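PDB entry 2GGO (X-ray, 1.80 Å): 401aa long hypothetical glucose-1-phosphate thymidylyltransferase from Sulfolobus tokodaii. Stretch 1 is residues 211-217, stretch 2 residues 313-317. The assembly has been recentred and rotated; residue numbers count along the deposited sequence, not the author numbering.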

# COMPACT_ATOMS: atom_id res chain seq x y z
N LYS A 211 -2.13 6.53 0.91
CA LYS A 211 -1.31 7.48 1.68
C LYS A 211 -0.33 6.68 2.52
O LYS A 211 -0.59 5.50 2.84
CB LYS A 211 -2.21 8.46 2.45
CG LYS A 211 -2.93 9.46 1.47
CD LYS A 211 -3.81 10.46 2.17
CE LYS A 211 -5.09 9.81 2.71
NZ LYS A 211 -6.32 10.36 2.06
N PRO A 212 0.88 7.25 2.81
CA PRO A 212 1.96 6.36 3.31
C PRO A 212 1.61 5.67 4.61
O PRO A 212 1.96 4.50 4.79
CB PRO A 212 3.18 7.29 3.44
CG PRO A 212 2.85 8.48 2.64
CD PRO A 212 1.34 8.64 2.70
N TRP A 213 0.85 6.32 5.46
CA TRP A 213 0.45 5.63 6.66
C TRP A 213 -0.43 4.42 6.44
O TRP A 213 -0.45 3.57 7.31
CB TRP A 213 -0.15 6.55 7.70
CG TRP A 213 -1.25 7.34 7.23
CD1 TRP A 213 -2.55 7.00 7.32
CD2 TRP A 213 -1.21 8.63 6.56
NE1 TRP A 213 -3.34 7.97 6.72
CE2 TRP A 213 -2.53 8.99 6.28
CE3 TRP A 213 -0.17 9.49 6.17
CZ2 TRP A 213 -2.86 10.18 5.64
CZ3 TRP A 213 -0.51 10.68 5.53
CH2 TRP A 213 -1.83 11.02 5.29
N ASN A 214 -1.13 4.33 5.30
CA ASN A 214 -1.92 3.12 4.98
C ASN A 214 -1.09 1.90 4.81
O ASN A 214 -1.58 0.82 5.00
CB ASN A 214 -2.84 3.27 3.77
CG ASN A 214 -3.80 4.45 3.87
OD1 ASN A 214 -4.46 4.68 4.90
ND2 ASN A 214 -3.94 5.16 2.78
N ILE A 215 0.20 2.03 4.51
CA ILE A 215 1.10 0.87 4.59
C ILE A 215 1.13 0.25 6.00
O ILE A 215 1.23 -0.98 6.16
CB ILE A 215 2.53 1.25 4.09
CG1 ILE A 215 2.46 1.97 2.74
CG2 ILE A 215 3.45 0.03 4.10
CD1 ILE A 215 3.83 2.14 2.02
N ILE A 216 1.07 1.11 7.01
CA ILE A 216 0.92 0.64 8.40
C ILE A 216 -0.47 -0.02 8.59
O ILE A 216 -0.57 -1.13 9.01
CB ILE A 216 1.21 1.73 9.47
CG1 ILE A 216 2.61 2.36 9.23
CG2 ILE A 216 1.31 1.03 10.80
CD1 ILE A 216 2.89 3.79 9.88
N ASP A 217 -1.52 0.70 8.29
CA ASP A 217 -2.86 0.15 8.25
C ASP A 217 -2.88 -1.30 7.69
O ASP A 217 -3.14 -2.26 8.45
CB ASP A 217 -3.75 1.08 7.41
CG ASP A 217 -3.88 2.44 8.01
OD1 ASP A 217 -3.49 2.58 9.18
OD2 ASP A 217 -4.35 3.40 7.34
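Stretch 2 313-317: GDSVI

How does stretch 2 begin? Gly 313 has an extended backbone (phi/psi -131/136) and lies beyond contact with stretch 1. Asp 314 then turns the chain with positive phi and psi (51/41), its CB pointing sideways to the helical segment. What reaches stretch 1 here is backbone: the carbonyl O of Asp 314 lies 3.6 Å from CD1 of Ile 216, a van der Waals approach to the tip of that side chain.

Does Ser 315 add to the contact? Only modestly: its CA-to-CB bond points away, on a backbone that is extended again (-123/166). Ser 315 O stands 4.1 Å from Ile 216 CD1, while Ser 315 OG donates a very short 2.4 Å hydrogen bond to Gly 313 O.

Where is the main contact? It is at Val 316, whose CB points toward the helix, with CG2 3.6 Å from CG1 of Ile 216 and 4.2 Å from CB of Ile 215. Val 316 CG2 also lies 4.0 Å from Pro 212 O, which already accepts a hydrogen bond from Ile 215 N (3.0 Å). The CA atoms of Ile 216 and Val 316 are the nearest pair, 7.1 Å apart. Along stretch 2 the contacts thus begin at Ile 216 and, at Val 316, extend back to Ile 215 and Pro 212.

What kind of contact is it? A small one (195 Å² buried over both sides), with no hydrogen bond across. The strand continues into Ile 317 (-120/128), whose nearest side-chain atom, CG1, is 9.2 Å from Ile 216 CD1.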

# COMPACT_ATOMS: atom_id res chain seq x y z
N GLY A 313 9.17 4.30 16.01
CA GLY A 313 7.80 4.13 16.50
C GLY A 313 6.93 4.66 15.38
O GLY A 313 7.39 5.54 14.66
N ASP A 314 5.85 3.94 15.03
CA ASP A 314 4.87 4.39 14.04
C ASP A 314 5.39 4.86 12.71
O ASP A 314 4.89 5.84 12.13
CB ASP A 314 4.11 5.53 14.62
CG ASP A 314 3.46 5.15 15.95
OD1 ASP A 314 2.45 4.40 15.84
OD2 ASP A 314 3.96 5.57 17.07
N SER A 315 6.36 4.18 12.20
CA SER A 315 7.02 4.61 10.98
C SER A 315 7.01 3.60 9.86
O SER A 315 6.70 2.43 10.08
CB SER A 315 8.45 4.95 11.30
OG SER A 315 8.47 5.75 12.53
N VAL A 316 7.34 4.07 8.67
CA VAL A 316 7.51 3.15 7.53
C VAL A 316 8.89 3.35 6.98
O VAL A 316 9.22 4.45 6.52
CB VAL A 316 6.55 3.40 6.36
CG1 VAL A 316 6.90 2.42 5.21
CG2 VAL A 316 5.09 3.13 6.78
N ILE A 317 9.71 2.31 7.00
CA ILE A 317 11.09 2.50 6.54
C ILE A 317 11.37 1.58 5.36
O ILE A 317 11.15 0.39 5.44
CB ILE A 317 12.07 2.20 7.67
CG1 ILE A 317 11.97 3.21 8.79
CG2 ILE A 317 13.52 2.17 7.24
CD1 ILE A 317 12.81 2.63 9.98